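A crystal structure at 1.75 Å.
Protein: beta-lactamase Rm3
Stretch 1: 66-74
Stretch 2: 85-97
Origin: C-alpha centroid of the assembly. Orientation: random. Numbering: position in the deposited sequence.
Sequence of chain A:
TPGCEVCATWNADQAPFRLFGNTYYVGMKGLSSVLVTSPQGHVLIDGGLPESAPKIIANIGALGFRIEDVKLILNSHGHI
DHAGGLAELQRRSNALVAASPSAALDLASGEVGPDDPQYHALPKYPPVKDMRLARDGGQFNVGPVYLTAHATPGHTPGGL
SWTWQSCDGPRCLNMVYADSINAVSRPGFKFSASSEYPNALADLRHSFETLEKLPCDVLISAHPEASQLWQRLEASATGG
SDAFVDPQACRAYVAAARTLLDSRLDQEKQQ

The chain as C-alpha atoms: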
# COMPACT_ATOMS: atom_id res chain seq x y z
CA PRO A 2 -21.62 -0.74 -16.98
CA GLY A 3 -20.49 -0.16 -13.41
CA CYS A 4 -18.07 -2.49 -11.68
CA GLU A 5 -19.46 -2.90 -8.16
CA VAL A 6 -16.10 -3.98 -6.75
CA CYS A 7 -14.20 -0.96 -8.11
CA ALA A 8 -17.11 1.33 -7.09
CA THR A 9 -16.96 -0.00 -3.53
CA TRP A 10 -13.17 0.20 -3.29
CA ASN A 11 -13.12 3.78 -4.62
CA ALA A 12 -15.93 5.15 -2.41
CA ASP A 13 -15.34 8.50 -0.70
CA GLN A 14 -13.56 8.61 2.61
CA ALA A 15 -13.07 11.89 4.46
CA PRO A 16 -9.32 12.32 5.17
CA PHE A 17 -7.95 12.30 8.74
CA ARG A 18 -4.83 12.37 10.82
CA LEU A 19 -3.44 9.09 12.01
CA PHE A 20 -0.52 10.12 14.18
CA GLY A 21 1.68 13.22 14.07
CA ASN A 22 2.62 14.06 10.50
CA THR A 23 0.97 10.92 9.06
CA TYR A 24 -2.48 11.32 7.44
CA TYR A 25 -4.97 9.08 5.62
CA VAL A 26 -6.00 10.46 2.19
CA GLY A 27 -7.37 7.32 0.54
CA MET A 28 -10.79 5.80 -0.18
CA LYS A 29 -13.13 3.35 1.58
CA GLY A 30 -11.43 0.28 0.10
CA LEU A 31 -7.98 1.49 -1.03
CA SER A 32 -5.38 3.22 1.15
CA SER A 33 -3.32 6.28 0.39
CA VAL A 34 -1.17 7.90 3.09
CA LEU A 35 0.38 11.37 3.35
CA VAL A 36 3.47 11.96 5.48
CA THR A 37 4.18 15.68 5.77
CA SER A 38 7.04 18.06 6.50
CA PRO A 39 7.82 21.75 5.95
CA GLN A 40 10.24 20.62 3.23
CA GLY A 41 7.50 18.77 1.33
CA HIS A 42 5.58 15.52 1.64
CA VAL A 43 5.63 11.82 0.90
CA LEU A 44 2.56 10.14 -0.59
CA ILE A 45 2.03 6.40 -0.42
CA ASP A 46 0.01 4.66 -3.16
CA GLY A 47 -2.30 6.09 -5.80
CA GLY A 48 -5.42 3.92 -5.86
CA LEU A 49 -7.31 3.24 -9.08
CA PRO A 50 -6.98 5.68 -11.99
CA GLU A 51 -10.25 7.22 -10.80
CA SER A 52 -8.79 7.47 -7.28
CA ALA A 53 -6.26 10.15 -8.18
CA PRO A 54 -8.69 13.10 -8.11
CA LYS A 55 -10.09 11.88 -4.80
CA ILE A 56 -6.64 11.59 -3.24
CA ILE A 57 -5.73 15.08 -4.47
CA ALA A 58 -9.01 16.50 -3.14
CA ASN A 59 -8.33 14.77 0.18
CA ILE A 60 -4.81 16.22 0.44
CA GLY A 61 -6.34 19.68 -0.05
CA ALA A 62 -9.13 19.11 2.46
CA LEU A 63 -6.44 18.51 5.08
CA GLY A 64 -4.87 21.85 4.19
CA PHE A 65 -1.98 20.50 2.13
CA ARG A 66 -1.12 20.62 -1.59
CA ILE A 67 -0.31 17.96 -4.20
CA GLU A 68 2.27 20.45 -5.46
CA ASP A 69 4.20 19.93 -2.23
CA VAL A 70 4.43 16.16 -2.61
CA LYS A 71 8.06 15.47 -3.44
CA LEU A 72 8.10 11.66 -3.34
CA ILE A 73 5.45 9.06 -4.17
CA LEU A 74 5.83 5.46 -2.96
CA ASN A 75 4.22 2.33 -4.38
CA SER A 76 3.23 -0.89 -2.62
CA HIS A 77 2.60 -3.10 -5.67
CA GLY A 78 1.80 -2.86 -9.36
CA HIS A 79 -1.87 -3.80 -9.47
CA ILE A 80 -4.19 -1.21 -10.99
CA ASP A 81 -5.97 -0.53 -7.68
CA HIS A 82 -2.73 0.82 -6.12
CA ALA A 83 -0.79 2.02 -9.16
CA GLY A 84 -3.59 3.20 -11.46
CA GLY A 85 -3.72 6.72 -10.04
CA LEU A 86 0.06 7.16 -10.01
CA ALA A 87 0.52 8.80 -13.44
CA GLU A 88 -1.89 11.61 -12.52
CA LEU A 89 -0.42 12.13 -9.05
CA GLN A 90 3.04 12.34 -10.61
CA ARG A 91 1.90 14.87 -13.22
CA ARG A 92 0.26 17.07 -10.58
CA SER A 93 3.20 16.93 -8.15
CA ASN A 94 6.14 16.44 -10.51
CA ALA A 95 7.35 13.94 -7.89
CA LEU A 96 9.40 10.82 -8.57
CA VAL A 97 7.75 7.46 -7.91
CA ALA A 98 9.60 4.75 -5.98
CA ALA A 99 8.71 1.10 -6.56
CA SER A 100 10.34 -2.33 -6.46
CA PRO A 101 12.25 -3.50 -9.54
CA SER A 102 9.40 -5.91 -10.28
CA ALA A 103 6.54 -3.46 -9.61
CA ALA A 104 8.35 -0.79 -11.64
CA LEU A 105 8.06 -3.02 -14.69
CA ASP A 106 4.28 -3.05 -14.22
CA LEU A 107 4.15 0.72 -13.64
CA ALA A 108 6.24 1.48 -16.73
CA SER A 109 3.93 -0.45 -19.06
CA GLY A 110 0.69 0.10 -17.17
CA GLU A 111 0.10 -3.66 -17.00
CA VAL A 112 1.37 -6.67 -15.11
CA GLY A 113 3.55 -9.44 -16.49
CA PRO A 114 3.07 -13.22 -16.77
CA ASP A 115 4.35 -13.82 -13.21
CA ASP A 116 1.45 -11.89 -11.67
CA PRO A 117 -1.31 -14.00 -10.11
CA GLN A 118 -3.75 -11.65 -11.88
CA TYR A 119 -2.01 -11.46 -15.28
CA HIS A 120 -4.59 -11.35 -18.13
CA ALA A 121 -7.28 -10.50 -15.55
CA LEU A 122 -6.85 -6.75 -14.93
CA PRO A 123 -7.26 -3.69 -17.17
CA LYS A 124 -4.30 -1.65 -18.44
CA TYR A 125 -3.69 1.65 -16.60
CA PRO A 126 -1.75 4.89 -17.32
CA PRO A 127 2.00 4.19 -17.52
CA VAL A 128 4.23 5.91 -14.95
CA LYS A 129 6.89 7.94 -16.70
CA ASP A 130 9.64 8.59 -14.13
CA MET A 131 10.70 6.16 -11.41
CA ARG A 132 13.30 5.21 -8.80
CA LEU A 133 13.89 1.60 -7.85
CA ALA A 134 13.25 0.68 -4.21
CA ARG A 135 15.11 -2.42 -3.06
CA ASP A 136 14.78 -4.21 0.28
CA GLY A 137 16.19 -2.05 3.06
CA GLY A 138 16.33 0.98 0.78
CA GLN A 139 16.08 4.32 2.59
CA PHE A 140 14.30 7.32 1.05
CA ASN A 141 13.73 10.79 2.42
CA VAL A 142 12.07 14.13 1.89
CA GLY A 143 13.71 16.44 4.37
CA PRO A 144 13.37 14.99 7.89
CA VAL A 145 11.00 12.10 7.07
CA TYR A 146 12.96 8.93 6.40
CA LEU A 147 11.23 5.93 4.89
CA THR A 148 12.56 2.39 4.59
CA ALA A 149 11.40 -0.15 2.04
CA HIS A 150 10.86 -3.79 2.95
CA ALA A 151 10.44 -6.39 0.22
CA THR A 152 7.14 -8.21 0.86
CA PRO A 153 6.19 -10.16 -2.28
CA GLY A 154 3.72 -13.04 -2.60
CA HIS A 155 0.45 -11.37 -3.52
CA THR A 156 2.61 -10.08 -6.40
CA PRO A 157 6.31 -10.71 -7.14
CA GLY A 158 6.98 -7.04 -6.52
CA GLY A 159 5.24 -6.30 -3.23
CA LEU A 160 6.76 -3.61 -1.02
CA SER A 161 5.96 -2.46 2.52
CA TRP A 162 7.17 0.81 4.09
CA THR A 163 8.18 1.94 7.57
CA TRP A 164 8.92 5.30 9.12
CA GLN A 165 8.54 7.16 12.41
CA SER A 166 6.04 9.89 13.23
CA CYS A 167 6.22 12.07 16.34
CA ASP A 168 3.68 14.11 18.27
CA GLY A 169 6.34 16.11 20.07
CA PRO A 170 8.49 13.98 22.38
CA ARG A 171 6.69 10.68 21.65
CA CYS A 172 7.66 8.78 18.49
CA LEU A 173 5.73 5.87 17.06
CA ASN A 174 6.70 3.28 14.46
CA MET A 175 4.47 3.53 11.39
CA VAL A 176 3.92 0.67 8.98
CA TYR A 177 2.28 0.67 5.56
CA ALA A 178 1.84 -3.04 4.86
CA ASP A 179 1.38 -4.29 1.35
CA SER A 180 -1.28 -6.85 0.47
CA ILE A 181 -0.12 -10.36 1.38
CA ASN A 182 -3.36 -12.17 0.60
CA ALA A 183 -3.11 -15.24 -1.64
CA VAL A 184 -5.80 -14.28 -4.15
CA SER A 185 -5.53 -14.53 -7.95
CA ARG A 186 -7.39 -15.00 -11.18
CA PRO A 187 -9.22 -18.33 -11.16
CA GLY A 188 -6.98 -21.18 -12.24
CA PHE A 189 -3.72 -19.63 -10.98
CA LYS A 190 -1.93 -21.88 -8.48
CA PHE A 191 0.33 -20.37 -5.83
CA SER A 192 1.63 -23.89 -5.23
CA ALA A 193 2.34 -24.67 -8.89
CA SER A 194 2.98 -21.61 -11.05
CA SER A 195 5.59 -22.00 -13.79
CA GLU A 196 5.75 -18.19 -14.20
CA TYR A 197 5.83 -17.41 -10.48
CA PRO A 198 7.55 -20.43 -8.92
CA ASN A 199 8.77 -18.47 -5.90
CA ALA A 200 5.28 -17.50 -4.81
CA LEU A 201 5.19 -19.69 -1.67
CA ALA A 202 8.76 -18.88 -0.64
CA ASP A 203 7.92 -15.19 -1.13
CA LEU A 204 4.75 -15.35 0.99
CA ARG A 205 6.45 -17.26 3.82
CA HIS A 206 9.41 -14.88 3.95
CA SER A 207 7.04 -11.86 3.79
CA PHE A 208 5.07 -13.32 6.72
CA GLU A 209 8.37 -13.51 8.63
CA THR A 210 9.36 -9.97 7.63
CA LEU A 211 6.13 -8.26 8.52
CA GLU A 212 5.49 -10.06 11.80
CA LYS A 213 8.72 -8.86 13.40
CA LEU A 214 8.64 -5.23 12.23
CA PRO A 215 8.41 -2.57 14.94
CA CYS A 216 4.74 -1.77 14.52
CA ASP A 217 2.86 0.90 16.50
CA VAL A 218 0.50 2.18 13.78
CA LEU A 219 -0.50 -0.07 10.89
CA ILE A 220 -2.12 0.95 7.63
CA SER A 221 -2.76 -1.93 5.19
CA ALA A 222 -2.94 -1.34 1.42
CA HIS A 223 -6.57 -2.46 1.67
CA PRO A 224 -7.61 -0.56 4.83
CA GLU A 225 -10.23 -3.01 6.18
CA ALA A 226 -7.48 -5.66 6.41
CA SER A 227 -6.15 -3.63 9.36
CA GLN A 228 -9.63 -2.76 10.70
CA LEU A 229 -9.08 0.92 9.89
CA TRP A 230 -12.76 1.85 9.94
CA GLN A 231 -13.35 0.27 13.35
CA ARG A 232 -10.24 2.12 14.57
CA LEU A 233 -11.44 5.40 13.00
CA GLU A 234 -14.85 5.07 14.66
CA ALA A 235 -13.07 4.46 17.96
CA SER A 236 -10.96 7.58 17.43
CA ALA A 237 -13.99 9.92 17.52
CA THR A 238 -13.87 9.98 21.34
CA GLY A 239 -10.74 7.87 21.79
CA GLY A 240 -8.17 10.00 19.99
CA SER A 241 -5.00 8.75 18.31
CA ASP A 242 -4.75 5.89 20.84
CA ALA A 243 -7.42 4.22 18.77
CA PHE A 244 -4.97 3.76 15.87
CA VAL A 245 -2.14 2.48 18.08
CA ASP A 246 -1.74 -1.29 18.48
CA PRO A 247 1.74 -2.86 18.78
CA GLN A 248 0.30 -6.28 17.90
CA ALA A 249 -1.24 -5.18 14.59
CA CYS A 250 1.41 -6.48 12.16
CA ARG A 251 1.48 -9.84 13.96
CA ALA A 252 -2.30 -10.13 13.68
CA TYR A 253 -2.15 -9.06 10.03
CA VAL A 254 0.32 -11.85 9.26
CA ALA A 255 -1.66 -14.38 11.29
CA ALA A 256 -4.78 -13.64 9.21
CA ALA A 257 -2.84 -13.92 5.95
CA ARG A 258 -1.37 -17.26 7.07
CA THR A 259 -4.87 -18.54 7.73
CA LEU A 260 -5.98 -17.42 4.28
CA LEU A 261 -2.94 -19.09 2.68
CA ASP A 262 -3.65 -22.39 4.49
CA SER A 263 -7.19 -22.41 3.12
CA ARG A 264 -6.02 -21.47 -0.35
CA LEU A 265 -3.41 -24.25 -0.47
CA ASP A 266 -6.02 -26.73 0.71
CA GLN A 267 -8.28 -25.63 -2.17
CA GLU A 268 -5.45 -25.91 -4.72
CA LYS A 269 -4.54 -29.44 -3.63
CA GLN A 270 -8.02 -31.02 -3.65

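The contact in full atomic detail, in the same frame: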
# COMPACT_ATOMS: atom_id res chain seq x y z
N ARG A 66 -1.06 20.49 -0.13
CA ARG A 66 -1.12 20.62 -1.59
C ARG A 66 -0.37 19.49 -2.29
O ARG A 66 0.71 19.09 -1.86
CB ARG A 66 -0.54 21.95 -2.04
CG ARG A 66 -1.15 23.17 -1.37
CD ARG A 66 -0.38 24.42 -1.73
NE ARG A 66 -0.47 24.71 -3.16
CZ ARG A 66 0.56 25.11 -3.90
NH1 ARG A 66 1.75 25.29 -3.35
NH2 ARG A 66 0.38 25.35 -5.20
N ILE A 67 -0.94 19.00 -3.39
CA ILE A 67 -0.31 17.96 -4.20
C ILE A 67 1.01 18.49 -4.75
O ILE A 67 1.96 17.75 -4.95
CB ILE A 67 -1.23 17.49 -5.35
CG1 ILE A 67 -0.60 16.31 -6.11
CG2 ILE A 67 -1.56 18.64 -6.30
CD1 ILE A 67 -0.38 15.10 -5.25
N GLU A 68 1.08 19.81 -4.93
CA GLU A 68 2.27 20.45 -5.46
C GLU A 68 3.44 20.32 -4.50
O GLU A 68 4.59 20.50 -4.89
CB GLU A 68 1.99 21.94 -5.75
CG GLU A 68 1.04 22.19 -6.91
CD GLU A 68 -0.43 22.13 -6.51
OE1 GLU A 68 -0.72 21.96 -5.30
OE2 GLU A 68 -1.29 22.24 -7.40
N ASP A 69 3.15 20.03 -3.24
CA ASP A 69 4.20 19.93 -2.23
C ASP A 69 4.63 18.49 -1.98
O ASP A 69 5.53 18.24 -1.18
CB ASP A 69 3.73 20.57 -0.92
CG ASP A 69 3.59 22.08 -1.04
OD1 ASP A 69 4.35 22.68 -1.82
OD2 ASP A 69 2.71 22.65 -0.37
N VAL A 70 3.99 17.55 -2.66
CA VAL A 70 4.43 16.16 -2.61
C VAL A 70 5.72 16.02 -3.40
O VAL A 70 5.76 16.33 -4.58
CB VAL A 70 3.35 15.21 -3.15
CG1 VAL A 70 3.92 13.80 -3.38
CG2 VAL A 70 2.18 15.18 -2.20
N LYS A 71 6.77 15.54 -2.76
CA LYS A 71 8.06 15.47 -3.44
C LYS A 71 8.51 14.03 -3.70
O LYS A 71 9.46 13.80 -4.45
CB LYS A 71 9.11 16.23 -2.64
CG LYS A 71 8.76 17.72 -2.58
CD LYS A 71 9.88 18.61 -2.10
CE LYS A 71 9.37 20.04 -1.97
NZ LYS A 71 8.41 20.38 -3.07
N LEU A 72 7.81 13.08 -3.10
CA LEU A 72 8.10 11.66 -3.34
C LEU A 72 6.82 10.85 -3.22
O LEU A 72 6.06 11.03 -2.27
CB LEU A 72 9.13 11.15 -2.34
CG LEU A 72 9.55 9.67 -2.42
CD1 LEU A 72 10.18 9.32 -3.77
CD2 LEU A 72 10.49 9.34 -1.28
N ILE A 73 6.59 9.97 -4.18
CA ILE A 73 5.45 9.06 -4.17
C ILE A 73 5.95 7.62 -4.09
O ILE A 73 6.83 7.24 -4.86
CB ILE A 73 4.58 9.23 -5.42
CG1 ILE A 73 4.10 10.68 -5.55
CG2 ILE A 73 3.42 8.23 -5.41
CD1 ILE A 73 3.41 10.97 -6.86
N LEU A 74 5.42 6.85 -3.14
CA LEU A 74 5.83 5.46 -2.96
C LEU A 74 4.73 4.50 -3.41
O LEU A 74 3.56 4.79 -3.28
CB LEU A 74 6.16 5.18 -1.50
CG LEU A 74 7.13 6.22 -0.91
CD1 LEU A 74 7.40 5.91 0.55
CD2 LEU A 74 8.42 6.30 -1.70
N GLY A 85 -3.63 5.27 -10.20
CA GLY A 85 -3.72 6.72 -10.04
C GLY A 85 -2.36 7.40 -10.06
O GLY A 85 -2.27 8.63 -9.99
N LEU A 86 -1.29 6.61 -10.16
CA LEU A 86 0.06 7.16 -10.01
C LEU A 86 0.49 8.15 -11.10
O LEU A 86 1.13 9.14 -10.79
CB LEU A 86 1.08 6.03 -9.96
CG LEU A 86 1.04 5.19 -8.69
CD1 LEU A 86 2.10 4.08 -8.80
CD2 LEU A 86 1.29 6.08 -7.49
N ALA A 87 0.14 7.88 -12.35
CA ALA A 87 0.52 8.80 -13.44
C ALA A 87 -0.02 10.21 -13.20
O ALA A 87 0.68 11.21 -13.43
CB ALA A 87 0.04 8.27 -14.77
N GLU A 88 -1.27 10.30 -12.75
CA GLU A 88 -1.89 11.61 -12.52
C GLU A 88 -1.27 12.31 -11.31
O GLU A 88 -1.03 13.52 -11.35
CB GLU A 88 -3.40 11.47 -12.32
CG GLU A 88 -4.11 12.80 -12.03
CD GLU A 88 -5.63 12.72 -12.20
OE1 GLU A 88 -6.15 11.62 -12.50
OE2 GLU A 88 -6.29 13.77 -12.05
N LEU A 89 -1.03 11.56 -10.24
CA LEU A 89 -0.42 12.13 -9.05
C LEU A 89 0.98 12.65 -9.37
O LEU A 89 1.36 13.73 -8.91
CB LEU A 89 -0.38 11.09 -7.93
CG LEU A 89 -1.76 10.70 -7.40
CD1 LEU A 89 -1.66 9.51 -6.47
CD2 LEU A 89 -2.43 11.90 -6.71
N GLN A 90 1.72 11.90 -10.18
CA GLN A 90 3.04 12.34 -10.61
C GLN A 90 2.96 13.62 -11.43
O GLN A 90 3.72 14.56 -11.19
CB GLN A 90 3.74 11.26 -11.42
CG GLN A 90 5.01 11.72 -12.11
CD GLN A 90 5.90 10.54 -12.46
OE1 GLN A 90 5.78 9.96 -13.54
NE2 GLN A 90 6.81 10.19 -11.56
N ARG A 91 2.04 13.68 -12.39
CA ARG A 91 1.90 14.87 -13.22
C ARG A 91 1.57 16.10 -12.39
O ARG A 91 2.08 17.19 -12.66
CB ARG A 91 0.83 14.67 -14.28
CG ARG A 91 1.30 13.92 -15.51
CD ARG A 91 0.32 14.09 -16.66
NE ARG A 91 -1.05 13.75 -16.27
CZ ARG A 91 -1.55 12.51 -16.31
NH1 ARG A 91 -0.79 11.51 -16.71
NH2 ARG A 91 -2.81 12.29 -15.93
N ARG A 92 0.73 15.93 -11.38
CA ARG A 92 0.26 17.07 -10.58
C ARG A 92 1.29 17.51 -9.53
O ARG A 92 1.25 18.65 -9.05
CB ARG A 92 -1.07 16.74 -9.89
CG ARG A 92 -2.28 16.61 -10.84
CD ARG A 92 -2.74 17.98 -11.34
NE ARG A 92 -3.17 18.85 -10.25
CZ ARG A 92 -4.40 18.85 -9.73
NH1 ARG A 92 -5.33 18.04 -10.23
NH2 ARG A 92 -4.70 19.66 -8.73
N SER A 93 2.20 16.62 -9.17
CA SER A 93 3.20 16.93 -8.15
C SER A 93 4.60 17.12 -8.72
O SER A 93 5.44 17.80 -8.12
CB SER A 93 3.22 15.84 -7.08
OG SER A 93 3.64 14.60 -7.65
N ASN A 94 4.83 16.51 -9.88
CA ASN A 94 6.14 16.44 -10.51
C ASN A 94 7.11 15.66 -9.61
O ASN A 94 8.32 15.84 -9.68
CB ASN A 94 6.67 17.85 -10.81
CG ASN A 94 7.76 17.86 -11.87
OD1 ASN A 94 7.85 16.93 -12.67
ND2 ASN A 94 8.58 18.90 -11.87
N ALA A 95 6.56 14.77 -8.79
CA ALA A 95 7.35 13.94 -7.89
C ALA A 95 7.82 12.66 -8.57
O ALA A 95 7.14 12.14 -9.45
CB ALA A 95 6.55 13.59 -6.63
N LEU A 96 8.98 12.16 -8.15
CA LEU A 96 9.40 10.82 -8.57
C LEU A 96 8.60 9.75 -7.85
O LEU A 96 8.13 9.97 -6.74
CB LEU A 96 10.89 10.61 -8.30
CG LEU A 96 11.79 11.43 -9.21
CD1 LEU A 96 13.19 11.51 -8.63
CD2 LEU A 96 11.80 10.80 -10.60
N VAL A 97 8.44 8.60 -8.50
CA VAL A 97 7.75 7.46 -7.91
C VAL A 97 8.76 6.35 -7.58
O VAL A 97 9.55 5.96 -8.43
CB VAL A 97 6.65 6.90 -8.85
CG1 VAL A 97 6.14 5.59 -8.33
CG2 VAL A 97 5.51 7.90 -9.00
O HOH W 1 -0.96 20.26 -9.93
O HOH W 2 7.31 17.65 -6.43

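How does the start of the first stretch meet the end of the helix? Residues 67-69 form a short 3-10 turn, closed by the backbone bond from Val70 N to Ile67 O (3.1 Å), and this turn lies against the last part of helix 86-93. Ile67 points toward the helix and is buried there: its CD1 lies 4.1 Å from Leu89 CD2, and its CG1 lies 3.8 Å from Arg92 CB, and its CG2 lies obliquely beside the guanidinium, 4.1 Å from Arg92 NH2. The carbonyl of the turn comes close as well, with Ile67 O 3.1 Å from Ser93 CB.

How do the charged groups of Glu68 and Arg92 meet? Glu68 CB points away from the helix, but the carboxylate end comes nearer. Glu68 OE2 lies near the plane of the Arg92 guanidinium, at its edge, yet its distance to Arg92 NH2 is 4.5 Å, too long for a salt bridge; the opposite charges are merely neighbours. A water makes the closer link, donating to Glu68 OE2 (3.2 Å from the water O) and to Arg92 O (2.9 Å from the water O) while accepting from Arg92 NE (2.6 Å from the water O). Glu68 also faces its own stretch, where Glu68 OE1 lies 3.5 Å from Arg66 NE in a salt bridge of charges alone, since no N-H points at the oxygen.

How do the two stretches meet where strand 70-74 begins? Val70 sits over the place where the helix ends, and Asn94, with positive phi, turns the chain out of helical geometry. A second water donates to both Val70 O (2.8 Å from the water O) and Ser93 O (2.5 Å from the water O), joining two carbonyls that could not bond to each other directly. Beside it, Ala95 points its methyl toward the first stretch: Ala95 CB is 3.5 Å from Val70 O and 3.6 Å from Lys71 C, a close fit against the backbone. The CA-to-CB bond of Lys71 points away. Ser93 OG is occupied within its stretch, donating to Leu89 O (2.7 Å) and accepting from Ala95 N (3.1 Å).

What joins the strands, and what lies beneath them? After the helix, which runs roughly antiparallel to strand 70-74 (151°), the chain returns alongside that strand in parallel. Leu72 lies on one face of the sheet with Leu96, its CD1 reaching to 3.7 Å from Leu96 O. One direct hydrogen bond crosses the stretches, from Ile73 N to Leu96 O (3.0 Å, 166°), and a CA-H...O contact from Val97 CA to Ile73 O (3.2 Å) follows it. On the other face, shared by Ile73 and Val97, Ile73 CB is 3.9 Å from Val97 CG2. The Ile73 side chain also packs against the helix, with CG2 3.7 Å from Leu86 CD2 and CD1 3.9 Å from Leu89 CB, making this buried isoleucine an apolar link between sheet and helix.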